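Local coordinates for protein insecticidal Delta-Endotoxin Cry8Ea1 (Bacillus Thuringiensis, PDB 3EB7) that kills the larvae of underground pests such as Holotrichia parallela, probably by forming pores in gut-cell membranes, as other three-domain Cry toxins do, at residues Q47-M52 with K70-L75; S114-Y119 with N141-L146; R415-T420 with V429-H434; D446-I451 with E584-N589. All coordinates share one frame; numbering follows the deposited sequence.

Interaction 1: Q47-M52 with K70-L75; sequences QWEIFM and KALAEL
Trp48 and Met52 face Ala71, Leu72 and Leu75 between two roughly antiparallel helices, whose local axes come within 10.0 Å of each other with their directions 145° apart. The heart of the contact is a leucine laid on an indole: Leu75 CD2 stands 3.8 Å from the centroid of the six-membered ring of Trp48, close to the ring normal, a CH-pi contact over the face. The other branch works at the root of the ring, Leu75 CD1 lying 3.7 Å from Trp48 CB. These helices, 47-59 and 65-93, follow each other in the chain and form a helical hairpin in the N-terminal helical bundle, the domain thought to make the pore in Cry toxins. Trp41 adds a second indole beside Trp48 and gives its NE1 hydrogen to Leu75 O. One turn on from Trp48, the Met52 side chain is stretched out beyond CG (chi2 -175°, chi3 -172°), which carries its methyl group to the opposite helix. There Met52 CE meets Ala71 CB at 3.6 Å and Leu72 CD1 at the same distance. Leu72 forks around this flank: CD1 goes to the methionine, while CD2 sits 3.8 Å from Glu49 OE1.

Interaction 2: S114-Y119 with N141-L146; sequences SLFTQY and NLHLLL
The rings of Phe116 and His143 lie almost parallel, 15° between their planes, yet they are slid so far apart that each covers the other's CB more than its ring. Phe116 CB sits over the middle of one imidazole face, 3.4 Å from the centroid of the His143 ring. In return, His143 CB rests on a face of the phenyl ring, toward its rim, 3.9 Å from the Phe116 centroid. The pair thus makes two reciprocal CH-pi contacts, with the side chains passing in opposite directions. His143 CG is anti to its backbone N (chi1 -168°), which lays the imidazole alongside the root of the phenylalanine. Around the phenyl ring, Leu142 CB approaches Phe116 CZ at 3.7 Å, and Leu146 CD2 comes to 4.0 Å from Phe116 CD1. The contact joins helices 99-119 and 133-153, roughly antiparallel neighbours in the N-terminal bundle, with Leu78 of helix 65-93 also against Phe116. Both imidazole nitrogens find partners outside the two segments: ND1 with Tyr178 OH, NE2 with Asp113 OD2. A buried polar ring is therefore held at two points of its rim while a hydrocarbon covers one face, and the nearby aspartate would tend to favour a more positive imidazole.

Interaction 3: R415-T420 with V429-H434; sequences RLNYVT and VFSWTH
Ser431 O takes two backbone N-H groups from successive residues: Asn417 N at 2.7 Å, and Tyr418 N at 3.3 Å in a weak bond. This is a classic beta bulge in the antiparallel hairpin of strands 414-422 and 427-434, part of the second domain, the beta-prism domain of three-domain Cry toxins. Beyond the bulge, Ser431 N returns a nearly straight bond to Tyr418 O, and Thr420 and Val429 form a further hydrogen-bonded pair; on the other side, Arg415 pairs with Thr433. Arg415 adds a side-chain clasp. Its CG lies between the backbone N and carbonyl carbon (chi1 67°), and the chain bends again at chi3 (78°), folding the guanidinium back over the neighbouring strand. NH1 then gives a bond of 2.8 Å to Thr433 OG1, which lies in the guanidinium plane, and a more bent one of 3.1 Å to His434 O, tilted from that plane. Asp340 takes NE in a salt bridge. Ser431 OG, pressed against Tyr418 CB, is bonded to Glu241 at the start of strand 241-243, which flanks the hairpin. The apolar side begins with Leu416 CD1, 4.1 Å from the centroid of the Trp432 six-membered ring, over its face, and 3.6 Å from Phe430 CB. Val419 and Phe430 run side by side, Val419 CG1 meeting the phenyl edge at Phe430 CE2, 3.7 Å away.

Interaction 4: D446-I451 with E584-N589; sequences DKITQI and ELIPVN
Gln450 and Glu584 stand side by side on one face of the sheet, both with CG anti to the carbonyl carbon (chi1 -67° and -48°) and both extended beyond it. Their flat ends are almost parallel, the amide and carboxylate planes only 7° apart. Gln450 NE2 comes to 3.2 Å from Glu584 OE2, but the angle is too poor for a hydrogen bond. The carboxylate has stronger partners: OE1 meets Arg502, while OE2 is shared by Arg582 and Tyr230. On this flank Ile448 CG2 also approaches Glu584 CB at 4.1 Å. Thr449 and Leu585 occupy the opposite face, and their backbones form a reciprocal antiparallel pair, Thr449 N to Leu585 O and Leu585 N to Thr449 O, each 2.9 Å. Thr449 OG1 turns to Tyr444 N. Strand 448-452 thus edges 578-588, the last strand of the chain, in the C-terminal domain of the galactose-binding-like clan; strand 234-235 runs parallel along its other side. Two residues past Leu585 the ladder meets Pro587, which has no N-H to give, and its ring CD packs 3.3 Å from Lys447 O instead. The Lys447 side chain leads away, its NZ to a salt bridge with Glu233. Few backbone bonds and modest apolar packing join the segments directly, while the buried carboxylate of Glu584, its charge probably balanced by the two arginines, links its strand to strand 498-507 through Arg502 and to Tyr230.

All four contacts are largely buried, but they serve three parts of the toxin. Interactions 1 and 2 share the N-terminal helical bundle: their centres are 15 Å apart, and they touch where Trp48 CZ2 meets Leu142 CD1 at 4.0 Å. Both pack helices mainly through side chains, without hydrogen bonds between the segments, interaction 1 almost wholly apolar, interaction 2 built round a polar ring. Interactions 3 and 4 join beta strands by backbone bonds, the first within a local hairpin, the second with 132 residues between its segments. Interaction 3 buries the most surface and has the longer ladder; interaction 4 runs out into exposed residues at the chain end. Their centres lie about 29 Å apart.

Interaction 1: Q47-M52 with K70-L75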
# COMPACT_ATOMS: atom_id res chain seq x y z
N GLN A 47 3.47 14.28 17.91
CA GLN A 47 3.41 13.08 17.06
C GLN A 47 4.11 13.35 15.71
O GLN A 47 4.65 12.45 15.11
CB GLN A 47 1.96 12.58 16.94
CG GLN A 47 1.78 11.17 16.34
CD GLN A 47 2.40 10.06 17.19
OE1 GLN A 47 2.83 9.05 16.65
NE2 GLN A 47 2.49 10.27 18.51
N TRP A 48 4.18 14.61 15.28
CA TRP A 48 4.90 14.97 14.06
C TRP A 48 6.44 14.85 14.15
O TRP A 48 7.12 14.60 13.14
CB TRP A 48 4.49 16.38 13.60
CG TRP A 48 2.99 16.51 13.40
CD1 TRP A 48 2.07 16.88 14.33
CD2 TRP A 48 2.26 16.24 12.21
NE1 TRP A 48 0.80 16.88 13.79
CE2 TRP A 48 0.89 16.49 12.48
CE3 TRP A 48 2.63 15.84 10.92
CZ2 TRP A 48 -0.11 16.34 11.51
CZ3 TRP A 48 1.66 15.69 9.97
CH2 TRP A 48 0.29 15.93 10.26
N GLU A 49 6.99 15.06 15.35
CA GLU A 49 8.42 14.87 15.60
C GLU A 49 8.78 13.41 15.36
O GLU A 49 9.81 13.13 14.82
CB GLU A 49 8.81 15.32 17.02
CG GLU A 49 10.12 14.74 17.57
CD GLU A 49 11.39 15.29 16.88
OE1 GLU A 49 11.29 16.12 15.95
OE2 GLU A 49 12.52 14.89 17.28
N ILE A 50 7.91 12.48 15.76
CA ILE A 50 8.08 11.05 15.41
C ILE A 50 8.21 10.74 13.90
O ILE A 50 9.02 9.89 13.51
CB ILE A 50 6.97 10.22 16.12
CG1 ILE A 50 7.14 10.37 17.64
CG2 ILE A 50 6.98 8.72 15.68
CD1 ILE A 50 5.95 9.88 18.46
N PHE A 51 7.42 11.40 13.05
CA PHE A 51 7.54 11.32 11.59
C PHE A 51 8.91 11.80 11.07
O PHE A 51 9.47 11.24 10.12
CB PHE A 51 6.39 12.09 10.88
CG PHE A 51 5.04 11.41 10.97
CD1 PHE A 51 3.96 12.05 11.57
CD2 PHE A 51 4.85 10.13 10.43
CE1 PHE A 51 2.70 11.41 11.66
CE2 PHE A 51 3.59 9.49 10.50
CZ PHE A 51 2.53 10.13 11.12
N MET A 52 9.43 12.85 11.71
CA MET A 52 10.74 13.37 11.33
C MET A 52 11.84 12.41 11.74
O MET A 52 12.74 12.08 10.95
CB MET A 52 10.97 14.74 11.97
CG MET A 52 10.03 15.80 11.51
SD MET A 52 10.52 17.41 12.22
CE MET A 52 9.11 18.42 11.72
N LYS A 70 10.56 25.21 13.57
CA LYS A 70 9.45 25.90 12.90
C LYS A 70 8.30 24.97 12.49
O LYS A 70 7.15 25.25 12.81
CB LYS A 70 9.98 26.65 11.69
CG LYS A 70 9.06 27.69 11.16
CD LYS A 70 9.82 28.51 10.09
CE LYS A 70 8.85 29.21 9.13
NZ LYS A 70 9.54 30.15 8.17
N ALA A 71 8.59 23.89 11.79
CA ALA A 71 7.57 22.89 11.42
C ALA A 71 6.82 22.38 12.67
O ALA A 71 5.61 22.34 12.69
CB ALA A 71 8.22 21.74 10.66
N LEU A 72 7.54 22.06 13.73
CA LEU A 72 6.93 21.60 14.99
C LEU A 72 5.99 22.62 15.60
O LEU A 72 4.91 22.24 16.09
CB LEU A 72 8.02 21.20 15.99
CG LEU A 72 8.46 19.74 16.20
CD1 LEU A 72 8.01 18.71 15.11
CD2 LEU A 72 9.95 19.63 16.51
N ALA A 73 6.37 23.90 15.58
CA ALA A 73 5.51 24.97 16.09
C ALA A 73 4.25 25.17 15.25
O ALA A 73 3.14 25.28 15.77
CB ALA A 73 6.29 26.29 16.23
N GLU A 74 4.45 25.19 13.94
CA GLU A 74 3.34 25.28 12.98
C GLU A 74 2.39 24.10 13.05
O GLU A 74 1.18 24.30 12.96
CB GLU A 74 3.90 25.40 11.56
CG GLU A 74 4.72 26.67 11.37
CD GLU A 74 5.31 26.80 9.97
OE1 GLU A 74 5.51 27.94 9.53
OE2 GLU A 74 5.58 25.79 9.29
N LEU A 75 2.92 22.89 13.20
CA LEU A 75 2.07 21.70 13.32
C LEU A 75 1.31 21.62 14.65
O LEU A 75 0.20 21.09 14.71
CB LEU A 75 2.86 20.41 13.06
CG LEU A 75 3.27 20.25 11.59
CD1 LEU A 75 4.50 19.36 11.42
CD2 LEU A 75 2.15 19.74 10.72

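Interaction 2: S114-Y119 with N141-L146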
# COMPACT_ATOMS: atom_id res chain seq x y z
N SER A 114 -6.17 28.52 5.25
CA SER A 114 -5.17 29.57 5.21
C SER A 114 -3.83 29.16 5.82
O SER A 114 -2.79 29.49 5.27
CB SER A 114 -5.72 30.84 5.86
OG SER A 114 -4.68 31.52 6.53
N LEU A 115 -3.87 28.41 6.92
CA LEU A 115 -2.68 27.91 7.60
C LEU A 115 -1.96 26.83 6.77
O LEU A 115 -0.72 26.81 6.62
CB LEU A 115 -3.11 27.33 8.96
CG LEU A 115 -3.03 28.04 10.34
CD1 LEU A 115 -2.62 29.48 10.33
CD2 LEU A 115 -4.29 27.82 11.15
N PHE A 116 -2.74 25.94 6.17
CA PHE A 116 -2.20 24.94 5.27
C PHE A 116 -1.45 25.60 4.14
O PHE A 116 -0.30 25.26 3.91
CB PHE A 116 -3.29 24.01 4.75
CG PHE A 116 -3.60 22.91 5.69
CD1 PHE A 116 -4.87 22.81 6.26
CD2 PHE A 116 -2.62 21.97 6.03
CE1 PHE A 116 -5.16 21.76 7.15
CE2 PHE A 116 -2.89 20.92 6.90
CZ PHE A 116 -4.16 20.81 7.47
N THR A 117 -2.08 26.56 3.47
CA THR A 117 -1.40 27.33 2.42
C THR A 117 -0.08 27.96 2.88
O THR A 117 0.90 27.93 2.15
CB THR A 117 -2.34 28.40 1.84
OG1 THR A 117 -3.54 27.76 1.40
CG2 THR A 117 -1.71 29.15 0.67
N GLN A 118 -0.05 28.53 4.09
CA GLN A 118 1.17 29.17 4.61
C GLN A 118 2.21 28.16 5.03
O GLN A 118 3.39 28.41 4.88
CB GLN A 118 0.91 30.08 5.81
CG GLN A 118 -0.10 31.22 5.62
CD GLN A 118 -0.14 32.13 6.88
OE1 GLN A 118 -0.35 31.66 8.00
NE2 GLN A 118 0.10 33.43 6.68
N TYR A 119 1.79 27.02 5.56
CA TYR A 119 2.72 26.09 6.23
C TYR A 119 3.31 24.98 5.33
O TYR A 119 4.41 24.50 5.60
CB TYR A 119 2.05 25.43 7.44
CG TYR A 119 1.75 26.35 8.60
CD1 TYR A 119 0.84 25.97 9.60
CD2 TYR A 119 2.36 27.60 8.70
CE1 TYR A 119 0.57 26.83 10.69
CE2 TYR A 119 2.09 28.44 9.76
CZ TYR A 119 1.22 28.05 10.75
OH TYR A 119 1.03 28.91 11.81
N ASN A 141 -2.34 15.18 3.22
CA ASN A 141 -3.55 14.38 3.42
C ASN A 141 -4.65 15.19 4.14
O ASN A 141 -5.78 15.31 3.66
CB ASN A 141 -3.22 13.08 4.16
CG ASN A 141 -4.46 12.23 4.47
OD1 ASN A 141 -4.76 11.93 5.63
ND2 ASN A 141 -5.15 11.81 3.44
N LEU A 142 -4.30 15.75 5.30
CA LEU A 142 -5.22 16.57 6.06
C LEU A 142 -5.82 17.72 5.26
O LEU A 142 -7.05 17.97 5.33
CB LEU A 142 -4.55 17.09 7.33
CG LEU A 142 -4.34 16.07 8.44
CD1 LEU A 142 -3.56 16.72 9.61
CD2 LEU A 142 -5.66 15.41 8.93
N HIS A 143 -4.95 18.41 4.50
CA HIS A 143 -5.35 19.57 3.69
C HIS A 143 -6.36 19.21 2.62
O HIS A 143 -7.35 19.92 2.46
CB HIS A 143 -4.13 20.29 3.09
CG HIS A 143 -4.46 21.63 2.51
ND1 HIS A 143 -3.69 22.25 1.56
CD2 HIS A 143 -5.52 22.46 2.74
CE1 HIS A 143 -4.24 23.41 1.25
NE2 HIS A 143 -5.35 23.56 1.95
N LEU A 144 -6.16 18.10 1.91
CA LEU A 144 -7.12 17.63 0.92
C LEU A 144 -8.44 17.11 1.50
O LEU A 144 -9.50 17.18 0.83
CB LEU A 144 -6.48 16.50 0.09
CG LEU A 144 -5.19 16.82 -0.67
CD1 LEU A 144 -4.64 15.58 -1.37
CD2 LEU A 144 -5.43 17.97 -1.68
N LEU A 145 -8.42 16.56 2.72
CA LEU A 145 -9.67 16.18 3.36
C LEU A 145 -10.49 17.40 3.77
O LEU A 145 -11.74 17.35 3.81
CB LEU A 145 -9.38 15.36 4.60
CG LEU A 145 -8.96 13.91 4.46
CD1 LEU A 145 -8.25 13.52 5.75
CD2 LEU A 145 -10.22 13.04 4.20
N LEU A 146 -9.78 18.49 4.08
CA LEU A 146 -10.39 19.74 4.51
C LEU A 146 -11.13 20.34 3.33
O LEU A 146 -12.32 20.67 3.41
CB LEU A 146 -9.32 20.72 5.02
CG LEU A 146 -9.89 22.03 5.57
CD1 LEU A 146 -10.58 21.81 6.87
CD2 LEU A 146 -8.83 23.08 5.73

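Interaction 3: R415-T420 with V429-H434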
# COMPACT_ATOMS: atom_id res chain seq x y z
N ARG A 415 -1.13 -9.49 5.10
CA ARG A 415 -1.13 -10.95 5.15
C ARG A 415 0.13 -11.41 4.44
O ARG A 415 0.62 -10.69 3.56
CB ARG A 415 -2.37 -11.51 4.44
CG ARG A 415 -2.35 -11.24 2.95
CD ARG A 415 -3.43 -11.95 2.24
NE ARG A 415 -4.71 -11.28 2.40
CZ ARG A 415 -5.04 -10.11 1.87
NH1 ARG A 415 -4.19 -9.44 1.09
NH2 ARG A 415 -6.25 -9.61 2.09
N LEU A 416 0.66 -12.59 4.81
CA LEU A 416 1.84 -13.16 4.16
C LEU A 416 1.48 -13.54 2.72
O LEU A 416 0.46 -14.21 2.49
CB LEU A 416 2.40 -14.39 4.90
CG LEU A 416 3.70 -15.01 4.34
CD1 LEU A 416 4.84 -13.99 4.46
CD2 LEU A 416 4.05 -16.33 5.06
N ASN A 417 2.32 -13.13 1.78
CA ASN A 417 2.08 -13.37 0.38
C ASN A 417 3.08 -14.34 -0.23
O ASN A 417 2.72 -15.18 -1.06
CB ASN A 417 2.09 -12.02 -0.38
CG ASN A 417 1.83 -12.17 -1.89
OD1 ASN A 417 1.18 -13.11 -2.35
ND2 ASN A 417 2.35 -11.25 -2.65
N TYR A 418 4.35 -14.24 0.14
CA TYR A 418 5.38 -15.01 -0.51
C TYR A 418 6.64 -15.07 0.37
O TYR A 418 6.78 -14.30 1.33
CB TYR A 418 5.68 -14.36 -1.88
CG TYR A 418 6.07 -15.35 -2.96
CD1 TYR A 418 5.09 -16.11 -3.62
CD2 TYR A 418 7.41 -15.53 -3.32
CE1 TYR A 418 5.46 -17.05 -4.61
CE2 TYR A 418 7.79 -16.45 -4.31
CZ TYR A 418 6.82 -17.20 -4.94
OH TYR A 418 7.20 -18.10 -5.89
N VAL A 419 7.53 -16.01 0.02
CA VAL A 419 8.84 -16.18 0.62
C VAL A 419 9.91 -16.39 -0.47
O VAL A 419 9.81 -17.32 -1.29
CB VAL A 419 8.88 -17.41 1.57
CG1 VAL A 419 10.13 -17.38 2.44
CG2 VAL A 419 7.62 -17.47 2.49
N THR A 420 10.93 -15.53 -0.46
CA THR A 420 12.14 -15.70 -1.28
C THR A 420 13.32 -16.04 -0.36
O THR A 420 13.19 -15.99 0.86
CB THR A 420 12.45 -14.46 -2.10
OG1 THR A 420 12.65 -13.34 -1.21
CG2 THR A 420 11.27 -14.18 -3.04
N VAL A 429 13.18 -14.03 2.94
CA VAL A 429 12.53 -12.73 3.03
C VAL A 429 11.04 -13.01 2.88
O VAL A 429 10.63 -13.82 2.05
CB VAL A 429 13.07 -11.73 1.92
CG1 VAL A 429 12.22 -10.50 1.78
CG2 VAL A 429 14.49 -11.31 2.25
N PHE A 430 10.22 -12.38 3.71
CA PHE A 430 8.76 -12.50 3.60
C PHE A 430 8.21 -11.28 2.87
O PHE A 430 8.63 -10.15 3.14
CB PHE A 430 8.12 -12.61 4.99
CG PHE A 430 8.40 -13.91 5.74
CD1 PHE A 430 7.98 -14.05 7.08
CD2 PHE A 430 9.05 -14.99 5.16
CE1 PHE A 430 8.21 -15.26 7.80
CE2 PHE A 430 9.28 -16.21 5.89
CZ PHE A 430 8.86 -16.35 7.16
N SER A 431 7.31 -11.50 1.92
CA SER A 431 6.52 -10.42 1.31
C SER A 431 5.06 -10.50 1.71
O SER A 431 4.54 -11.55 2.07
CB SER A 431 6.65 -10.41 -0.23
OG SER A 431 5.90 -11.47 -0.81
N TRP A 432 4.40 -9.36 1.66
CA TRP A 432 3.07 -9.21 2.24
C TRP A 432 2.18 -8.35 1.37
O TRP A 432 2.67 -7.40 0.78
CB TRP A 432 3.20 -8.54 3.62
CG TRP A 432 4.14 -9.23 4.54
CD1 TRP A 432 5.51 -9.22 4.49
CD2 TRP A 432 3.78 -9.99 5.69
NE1 TRP A 432 6.01 -9.96 5.54
CE2 TRP A 432 4.96 -10.43 6.28
CE3 TRP A 432 2.56 -10.34 6.27
CZ2 TRP A 432 4.96 -11.23 7.43
CZ3 TRP A 432 2.57 -11.11 7.41
CH2 TRP A 432 3.75 -11.55 7.97
N THR A 433 0.88 -8.64 1.39
CA THR A 433 -0.12 -7.83 0.71
C THR A 433 -1.02 -7.17 1.72
O THR A 433 -1.19 -7.69 2.82
CB THR A 433 -0.96 -8.63 -0.33
OG1 THR A 433 -1.55 -9.77 0.28
CG2 THR A 433 -0.07 -9.08 -1.53
N HIS A 434 -1.57 -6.01 1.35
CA HIS A 434 -2.47 -5.21 2.20
C HIS A 434 -3.87 -5.82 2.37
O HIS A 434 -4.47 -6.42 1.42
CB HIS A 434 -2.55 -3.76 1.66
CG HIS A 434 -3.08 -2.76 2.66
ND1 HIS A 434 -4.42 -2.53 2.83
CD2 HIS A 434 -2.44 -1.95 3.53
CE1 HIS A 434 -4.59 -1.63 3.79
NE2 HIS A 434 -3.40 -1.26 4.23

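Interaction 4: D446-I451 with E584-N589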
# COMPACT_ATOMS: atom_id res chain seq x y z
N ASP A 446 -24.02 -1.20 -3.92
CA ASP A 446 -24.28 0.09 -3.33
C ASP A 446 -23.02 0.95 -3.13
O ASP A 446 -23.06 1.97 -2.45
CB ASP A 446 -25.13 -0.08 -2.05
CG ASP A 446 -24.41 -0.82 -0.90
OD1 ASP A 446 -23.46 -1.63 -1.10
OD2 ASP A 446 -24.83 -0.56 0.26
N LYS A 447 -21.92 0.54 -3.74
CA LYS A 447 -20.64 1.24 -3.65
C LYS A 447 -20.01 1.31 -5.06
O LYS A 447 -20.38 0.54 -5.95
CB LYS A 447 -19.71 0.46 -2.72
CG LYS A 447 -20.17 0.48 -1.30
CD LYS A 447 -19.53 -0.65 -0.49
CE LYS A 447 -20.35 -0.93 0.79
NZ LYS A 447 -19.47 -1.15 1.98
N ILE A 448 -19.10 2.25 -5.25
CA ILE A 448 -18.16 2.26 -6.35
C ILE A 448 -17.08 1.21 -6.03
O ILE A 448 -16.41 1.30 -4.99
CB ILE A 448 -17.54 3.70 -6.54
CG1 ILE A 448 -18.65 4.71 -6.88
CG2 ILE A 448 -16.40 3.67 -7.58
CD1 ILE A 448 -18.26 6.18 -6.95
N THR A 449 -16.96 0.18 -6.88
CA THR A 449 -15.95 -0.86 -6.66
C THR A 449 -14.71 -0.57 -7.49
O THR A 449 -14.81 -0.40 -8.70
CB THR A 449 -16.51 -2.27 -6.97
OG1 THR A 449 -17.83 -2.39 -6.40
CG2 THR A 449 -15.65 -3.31 -6.37
N GLN A 450 -13.55 -0.47 -6.86
CA GLN A 450 -12.29 -0.35 -7.62
C GLN A 450 -11.61 -1.70 -7.74
O GLN A 450 -11.45 -2.40 -6.74
CB GLN A 450 -11.33 0.65 -6.96
CG GLN A 450 -11.84 2.09 -7.01
CD GLN A 450 -10.90 3.06 -6.32
OE1 GLN A 450 -9.82 2.68 -5.87
NE2 GLN A 450 -11.30 4.30 -6.25
N ILE A 451 -11.26 -2.07 -8.97
CA ILE A 451 -10.67 -3.36 -9.27
C ILE A 451 -9.46 -3.11 -10.14
O ILE A 451 -9.61 -2.93 -11.35
CB ILE A 451 -11.61 -4.30 -10.07
CG1 ILE A 451 -13.06 -4.26 -9.53
CG2 ILE A 451 -10.98 -5.74 -10.17
CD1 ILE A 451 -13.37 -5.26 -8.41
N GLU A 584 -13.39 0.81 -12.42
CA GLU A 584 -14.33 1.16 -11.35
C GLU A 584 -15.71 0.87 -11.90
O GLU A 584 -16.04 1.22 -13.03
CB GLU A 584 -14.19 2.61 -10.89
CG GLU A 584 -12.72 3.01 -10.60
CD GLU A 584 -12.57 4.45 -10.14
OE1 GLU A 584 -13.40 5.29 -10.48
OE2 GLU A 584 -11.60 4.75 -9.42
N LEU A 585 -16.48 0.17 -11.06
CA LEU A 585 -17.84 -0.23 -11.32
C LEU A 585 -18.73 0.67 -10.49
O LEU A 585 -18.56 0.79 -9.27
CB LEU A 585 -18.04 -1.69 -10.94
CG LEU A 585 -17.44 -2.65 -11.97
CD1 LEU A 585 -17.11 -4.01 -11.35
CD2 LEU A 585 -18.41 -2.80 -13.15
N ILE A 586 -19.69 1.28 -11.17
CA ILE A 586 -20.54 2.32 -10.61
C ILE A 586 -21.97 1.85 -10.79
O ILE A 586 -22.43 1.70 -11.93
CB ILE A 586 -20.29 3.69 -11.35
CG1 ILE A 586 -18.80 4.08 -11.27
CG2 ILE A 586 -21.22 4.84 -10.85
CD1 ILE A 586 -18.28 4.81 -12.47
N PRO A 587 -22.70 1.62 -9.68
CA PRO A 587 -24.12 1.23 -9.80
C PRO A 587 -24.99 2.36 -10.43
O PRO A 587 -24.91 3.52 -10.04
CB PRO A 587 -24.53 0.94 -8.34
CG PRO A 587 -23.27 0.89 -7.58
CD PRO A 587 -22.31 1.77 -8.27
N VAL A 588 -25.79 1.99 -11.42
CA VAL A 588 -26.64 2.92 -12.13
C VAL A 588 -28.06 2.59 -11.66
O VAL A 588 -28.48 1.44 -11.70
CB VAL A 588 -26.48 2.72 -13.67
CG1 VAL A 588 -27.49 3.54 -14.47
CG2 VAL A 588 -25.07 3.07 -14.07
N ASN A 589 -28.77 3.61 -11.19
CA ASN A 589 -30.12 3.42 -10.67
C ASN A 589 -31.19 4.23 -11.41
O ASN A 589 -32.41 4.02 -11.23
CB ASN A 589 -30.13 3.69 -9.16
CG ASN A 589 -29.22 2.73 -8.40
OD1 ASN A 589 -29.43 1.51 -8.42
ND2 ASN A 589 -28.19 3.26 -7.74
OXT ASN A 589 -30.87 5.11 -12.23